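Local coordinates for putative hydrolase (Campylobacter jejuni, PDB 3D6L), which is a hexameric hot dog fold thioesterase, probably hydrolysing the thioester bond of long-chain fatty acyl-CoA, at residues V89-V94 with I103-A108; I83-E88 with V110-V115. One frame throughout, in Å; residues are numbered along the deposited sequence.

Contact 1. Residues V89-V94 with I103-A108; sequences VTAQRV and INVTSA
Val89 and Thr106, and Ala91 and Ile103, form antiparallel hydrogen-bonded pairs on either side of the non-hydrogen-bonded pair Thr90 and Asn104, the short strand axes running 139° apart from N to C end. The spacing is not regular: two residues, Val105 and Thr106, stand opposite the single Val89, a classic beta bulge. Val89 O therefore receives two amides, Val105 N at 2.8 Å and nearly straight at the hydrogen, and Thr106 N in a weak bond of 3.4 Å. Val89 N in turn reaches Thr106 O at 2.8 Å. The extra residue is Val105, whose backbone has the psi of -35° common at the first position of such a bulge. Its side chain meets that of Val89, CG1 to CG1, at 3.7 Å; branched valines suit extended backbone and meet here through their methyls. This is the turn end of the hairpin made by strands 82-94 and 100-115, neighbours in the hot dog sheet that wraps the central helix 26-42. Ile33 of that helix touches both Val89 and Thr106, which run alongside each other; Thr106, beta-branched like valine, suits a strand and offers CG2 to Val89 CB at 4.0 Å. Beyond the bulge, the small Ala91 puts its CB 4.3 Å from Val105 CG2. Arg93 starts with CG anti to the backbone N (chi1 -172°), and bends at chi2 and chi3 bring its guanidinium obliquely beside Ile103 CD1. An arginine is long enough to do this and still reach Asp67, with which NH1 makes a salt bridge.

Contact 2. Residues I83-E88 with V110-V115; sequences ISVEVE and VTYVSV
Ile83 opens a two-way hydrogen-bonded pair with Tyr112 in the antiparallel hairpin of strands 82-94 and 100-115, part of the sheet that curves round helix 26-42 in the hot dog fold. Ile83 N gives its hydrogen to Tyr112 O at 2.7 Å, and Tyr112 N returns a bond to Ile83 O. The same carbonyl oxygen also lies 3.3 Å from Thr111 CA, a CA-H...O contact usual between antiparallel strands. The side chain of Ile83 belongs to the helix-facing side of the sheet, where a branched hydrocarbon fits against Ala41 of the helix.

Ser84 and Thr111 make the non-hydrogen-bonded pair, their side chains on the other face. There the hydroxyls Ser84 OG and Thr111 OG1 stand 3.6 Å apart, and small polar residues suit this partly exposed surface.

With Val85 the chain returns to the helix side. Its backbone pairs with Val110 in both directions. Val85 CG2 approaches Tyr112 CE1 at 4.0 Å, obliquely to the ring. The edge of that ring also lies near Ile83 O, which sits close to the ring plane, 3.7 Å from CD1. A tyrosine fills this buried position with its broad apolar ring while its hydroxyl is satisfied at the far end: Tyr112 OH hydrogen-bonds to the backbone oxygen of Asp34 in the helix.

Farther on, Val87 meets Val110 at a slant, and both valines touch Ile33 of the helix. Each methyl involved is anti to its own carbonyl carbon, Val87 CG2 meeting Val110 CG2 at 4.2 Å.

Both contacts are buried and join the same two strands, 82-94 and 100-115, at places whose centres lie about 20 Å apart and on opposite sides of the chain's centre. Between them the strands stay joined, Ala108 O lying 2.7 Å from Val87 N in a probable hydrogen bond, and Ser107 OG is probably bonded to Glu88 OE2. Contact 2, nearer the centre, keeps a regular register and is nearly all apolar on the helix side, whereas contact 1 mixes apolar and charged groups toward the turn. Ile33 touches valines of both, so the helix reaches both contacts, while loops cover the outer part of contact 1.

Contact 1. Residues V89-V94 with I103-A108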
loop_
_atom_site.group_PDB
_atom_site.type_symbol
_atom_site.label_atom_id
_atom_site.label_comp_id
_atom_site.label_asym_id
_atom_site.label_seq_id
_atom_site.Cartn_x
_atom_site.Cartn_y
_atom_site.Cartn_z
ATOM N N VAL A 89 -0.730 -22.606 6.915
ATOM C CA VAL A 89 0.169 -21.494 7.145
ATOM C C VAL A 89 0.918 -21.699 8.462
ATOM O O VAL A 89 0.305 -22.017 9.486
ATOM C CB VAL A 89 -0.596 -20.145 7.137
ATOM C CG1 VAL A 89 0.366 -18.982 7.134
ATOM C CG2 VAL A 89 -1.521 -20.061 5.931
ATOM N N THR A 90 2.243 -21.534 8.421
ATOM C CA THR A 90 3.089 -21.589 9.613
ATOM C C THR A 90 3.791 -20.242 9.837
ATOM O O THR A 90 4.227 -19.601 8.881
ATOM C CB THR A 90 4.164 -22.700 9.506
ATOM O OG1 THR A 90 5.151 -22.326 8.537
ATOM C CG2 THR A 90 3.548 -24.039 9.094
ATOM N N ALA A 91 3.892 -19.813 11.092
ATOM C CA ALA A 91 4.661 -18.620 11.433
ATOM C C ALA A 91 5.964 -19.004 12.124
ATOM O O ALA A 91 5.970 -19.778 13.084
ATOM C CB ALA A 91 3.855 -17.675 12.296
ATOM N N GLN A 92 7.071 -18.480 11.609
ATOM C CA GLN A 92 8.377 -18.673 12.224
ATOM C C GLN A 92 8.734 -17.417 13.012
ATOM O O GLN A 92 8.708 -16.308 12.484
ATOM C CB GLN A 92 9.418 -18.968 11.154
ATOM C CG GLN A 92 10.664 -19.632 11.662
ATOM C CD GLN A 92 11.686 -19.826 10.559
ATOM O OE1 GLN A 92 11.390 -20.426 9.509
ATOM N NE2 GLN A 92 12.898 -19.312 10.779
ATOM N N ARG A 93 9.072 -17.613 14.277
ATOM C CA ARG A 93 9.022 -16.567 15.282
ATOM C C ARG A 93 10.193 -16.733 16.240
ATOM O O ARG A 93 10.570 -17.858 16.558
ATOM C CB ARG A 93 7.694 -16.710 16.038
ATOM C CG ARG A 93 7.349 -15.614 17.018
ATOM C CD ARG A 93 5.927 -15.144 16.780
ATOM N NE ARG A 93 4.914 -15.996 17.390
ATOM C CZ ARG A 93 3.664 -16.135 16.946
ATOM N NH1 ARG A 93 3.245 -15.509 15.850
ATOM N NH2 ARG A 93 2.821 -16.921 17.600
ATOM N N VAL A 94 10.773 -15.626 16.696
ATOM C CA VAL A 94 11.820 -15.690 17.721
ATOM C C VAL A 94 11.382 -14.963 18.994
ATOM O O VAL A 94 10.980 -13.797 18.943
ATOM C CB VAL A 94 13.186 -15.132 17.228
ATOM C CG1 VAL A 94 14.306 -15.575 18.158
ATOM C CG2 VAL A 94 13.495 -15.599 15.805
ATOM N N ILE A 103 4.972 -22.083 14.414
ATOM C CA ILE A 103 3.592 -22.254 14.849
ATOM C C ILE A 103 2.650 -22.411 13.662
ATOM O O ILE A 103 2.625 -21.562 12.780
ATOM C CB ILE A 103 3.145 -21.054 15.724
ATOM C CG1 ILE A 103 4.183 -20.804 16.832
ATOM C CG2 ILE A 103 1.735 -21.276 16.272
ATOM C CD1 ILE A 103 3.739 -19.891 17.969
ATOM N N ASN A 104 1.889 -23.507 13.642
ATOM C CA ASN A 104 0.816 -23.683 12.670
ATOM C C ASN A 104 -0.278 -22.684 13.014
ATOM O O ASN A 104 -0.923 -22.763 14.061
ATOM C CB ASN A 104 0.285 -25.115 12.657
ATOM C CG ASN A 104 -0.744 -25.363 11.541
ATOM O OD1 ASN A 104 -0.790 -24.654 10.525
ATOM N ND2 ASN A 104 -1.574 -26.383 11.734
ATOM N N VAL A 105 -0.470 -21.733 12.115
ATOM C CA VAL A 105 -1.101 -20.485 12.474
ATOM C C VAL A 105 -2.483 -20.315 11.839
ATOM O O VAL A 105 -3.384 -19.750 12.462
ATOM C CB VAL A 105 -0.119 -19.315 12.211
ATOM C CG1 VAL A 105 -0.271 -18.740 10.817
ATOM C CG2 VAL A 105 -0.247 -18.265 13.290
ATOM N N THR A 106 -2.651 -20.821 10.617
ATOM C CA THR A 106 -3.952 -20.825 9.943
ATOM C C THR A 106 -4.084 -21.936 8.889
ATOM O O THR A 106 -3.096 -22.511 8.447
ATOM C CB THR A 106 -4.431 -19.379 9.436
ATOM O OG1 THR A 106 -4.980 -19.452 8.111
ATOM C CG2 THR A 106 -3.328 -18.372 9.444
ATOM N N SER A 107 -5.322 -22.221 8.506
ATOM C CA SER A 107 -5.653 -23.372 7.688
ATOM C C SER A 107 -6.809 -23.032 6.749
ATOM O O SER A 107 -7.689 -22.261 7.113
ATOM C CB SER A 107 -6.084 -24.493 8.613
ATOM O OG SER A 107 -6.331 -25.666 7.893
ATOM N N ALA A 108 -6.817 -23.594 5.545
ATOM C CA ALA A 108 -7.923 -23.346 4.615
ATOM C C ALA A 108 -8.036 -24.374 3.503
ATOM O O ALA A 108 -7.052 -24.987 3.109
ATOM C CB ALA A 108 -7.835 -21.929 4.019
#

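Contact 2. Residues I83-E88 with V110-V115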
loop_
_atom_site.group_PDB
_atom_site.type_symbol
_atom_site.label_atom_id
_atom_site.label_comp_id
_atom_site.label_asym_id
_atom_site.label_seq_id
_atom_site.Cartn_x
_atom_site.Cartn_y
_atom_site.Cartn_z
ATOM N N ILE A 83 -10.318 -27.522 -8.887
ATOM C CA ILE A 83 -9.136 -27.962 -8.141
ATOM C C ILE A 83 -9.197 -27.536 -6.666
ATOM O O ILE A 83 -9.211 -26.341 -6.358
ATOM C CB ILE A 83 -7.819 -27.406 -8.765
ATOM C CG1 ILE A 83 -7.782 -27.627 -10.282
ATOM C CG2 ILE A 83 -6.593 -28.011 -8.077
ATOM C CD1 ILE A 83 -6.811 -26.722 -11.031
ATOM N N SER A 84 -9.204 -28.513 -5.760
ATOM C CA SER A 84 -9.229 -28.238 -4.325
ATOM C C SER A 84 -7.855 -28.313 -3.686
ATOM O O SER A 84 -7.073 -29.234 -3.953
ATOM C CB SER A 84 -10.177 -29.183 -3.609
ATOM O OG SER A 84 -11.479 -29.040 -4.142
ATOM N N VAL A 85 -7.572 -27.339 -2.829
ATOM C CA VAL A 85 -6.252 -27.208 -2.247
ATOM C C VAL A 85 -6.371 -26.964 -0.757
ATOM O O VAL A 85 -7.083 -26.057 -0.326
ATOM C CB VAL A 85 -5.447 -26.057 -2.913
ATOM C CG1 VAL A 85 -4.057 -25.942 -2.306
ATOM C CG2 VAL A 85 -5.338 -26.266 -4.424
ATOM N N GLU A 86 -5.691 -27.791 0.029
ATOM C CA GLU A 86 -5.534 -27.503 1.441
ATOM C C GLU A 86 -4.311 -26.612 1.613
ATOM O O GLU A 86 -3.217 -26.943 1.141
ATOM C CB GLU A 86 -5.402 -28.783 2.277
ATOM C CG GLU A 86 -5.335 -28.535 3.797
ATOM C CD GLU A 86 -6.660 -28.076 4.405
ATOM O OE1 GLU A 86 -7.723 -28.646 4.060
ATOM O OE2 GLU A 86 -6.641 -27.150 5.249
ATOM N N VAL A 87 -4.503 -25.479 2.280
ATOM C CA VAL A 87 -3.410 -24.556 2.539
ATOM C C VAL A 87 -3.165 -24.486 4.033
ATOM O O VAL A 87 -4.090 -24.273 4.812
ATOM C CB VAL A 87 -3.689 -23.144 1.965
ATOM C CG1 VAL A 87 -2.530 -22.199 2.270
ATOM C CG2 VAL A 87 -3.943 -23.217 0.449
ATOM N N GLU A 88 -1.910 -24.678 4.421
ATOM C CA GLU A 88 -1.514 -24.592 5.811
ATOM C C GLU A 88 -0.499 -23.486 5.951
ATOM O O GLU A 88 0.479 -23.430 5.205
ATOM C CB GLU A 88 -0.904 -25.911 6.286
ATOM C CG GLU A 88 -1.880 -27.075 6.314
ATOM C CD GLU A 88 -2.890 -26.981 7.447
ATOM O OE1 GLU A 88 -2.628 -26.255 8.432
ATOM O OE2 GLU A 88 -3.951 -27.642 7.347
ATOM N N VAL A 110 -9.284 -24.277 -0.305
ATOM C CA VAL A 110 -9.641 -23.342 -1.375
ATOM C C VAL A 110 -9.924 -24.113 -2.660
ATOM O O VAL A 110 -9.240 -25.096 -2.954
ATOM C CB VAL A 110 -8.494 -22.301 -1.648
ATOM C CG1 VAL A 110 -9.037 -21.085 -2.371
ATOM C CG2 VAL A 110 -7.802 -21.868 -0.349
ATOM N N THR A 111 -10.912 -23.662 -3.430
ATOM C CA THR A 111 -11.214 -24.294 -4.715
ATOM C C THR A 111 -11.055 -23.315 -5.880
ATOM O O THR A 111 -11.484 -22.160 -5.811
ATOM C CB THR A 111 -12.617 -24.968 -4.729
ATOM O OG1 THR A 111 -12.776 -25.774 -3.552
ATOM C CG2 THR A 111 -12.788 -25.866 -5.958
ATOM N N TYR A 112 -10.427 -23.805 -6.942
ATOM C CA TYR A 112 -10.125 -23.023 -8.129
ATOM C C TYR A 112 -10.743 -23.702 -9.339
ATOM O O TYR A 112 -10.982 -24.911 -9.322
ATOM C CB TYR A 112 -8.599 -22.904 -8.314
ATOM C CG TYR A 112 -7.901 -22.307 -7.113
ATOM C CD1 TYR A 112 -7.452 -23.113 -6.065
ATOM C CD2 TYR A 112 -7.713 -20.929 -7.013
ATOM C CE1 TYR A 112 -6.821 -22.558 -4.945
ATOM C CE2 TYR A 112 -7.089 -20.362 -5.906
ATOM C CZ TYR A 112 -6.645 -21.175 -4.874
ATOM O OH TYR A 112 -6.038 -20.599 -3.777
ATOM N N VAL A 113 -11.019 -22.924 -10.379
ATOM C CA VAL A 113 -11.421 -23.491 -11.653
ATOM C C VAL A 113 -10.281 -23.261 -12.643
ATOM O O VAL A 113 -9.668 -22.195 -12.657
ATOM C CB VAL A 113 -12.773 -22.912 -12.160
ATOM C CG1 VAL A 113 -12.665 -21.416 -12.446
ATOM C CG2 VAL A 113 -13.251 -23.649 -13.400
ATOM N N SER A 114 -9.980 -24.273 -13.446
ATOM C CA SER A 114 -8.940 -24.145 -14.455
ATOM C C SER A 114 -9.535 -23.454 -15.685
ATOM O O SER A 114 -10.539 -23.907 -16.233
ATOM C CB SER A 114 -8.371 -25.516 -14.798
ATOM O OG SER A 114 -8.602 -25.858 -16.145
ATOM N N VAL A 115 -8.939 -22.338 -16.087
ATOM C CA VAL A 115 -9.485 -21.531 -17.175
ATOM C C VAL A 115 -8.422 -21.133 -18.183
ATOM O O VAL A 115 -7.222 -21.159 -17.887
ATOM C CB VAL A 115 -10.188 -20.232 -16.668
ATOM C CG1 VAL A 115 -11.477 -20.559 -15.941
ATOM C CG2 VAL A 115 -9.262 -19.404 -15.795
#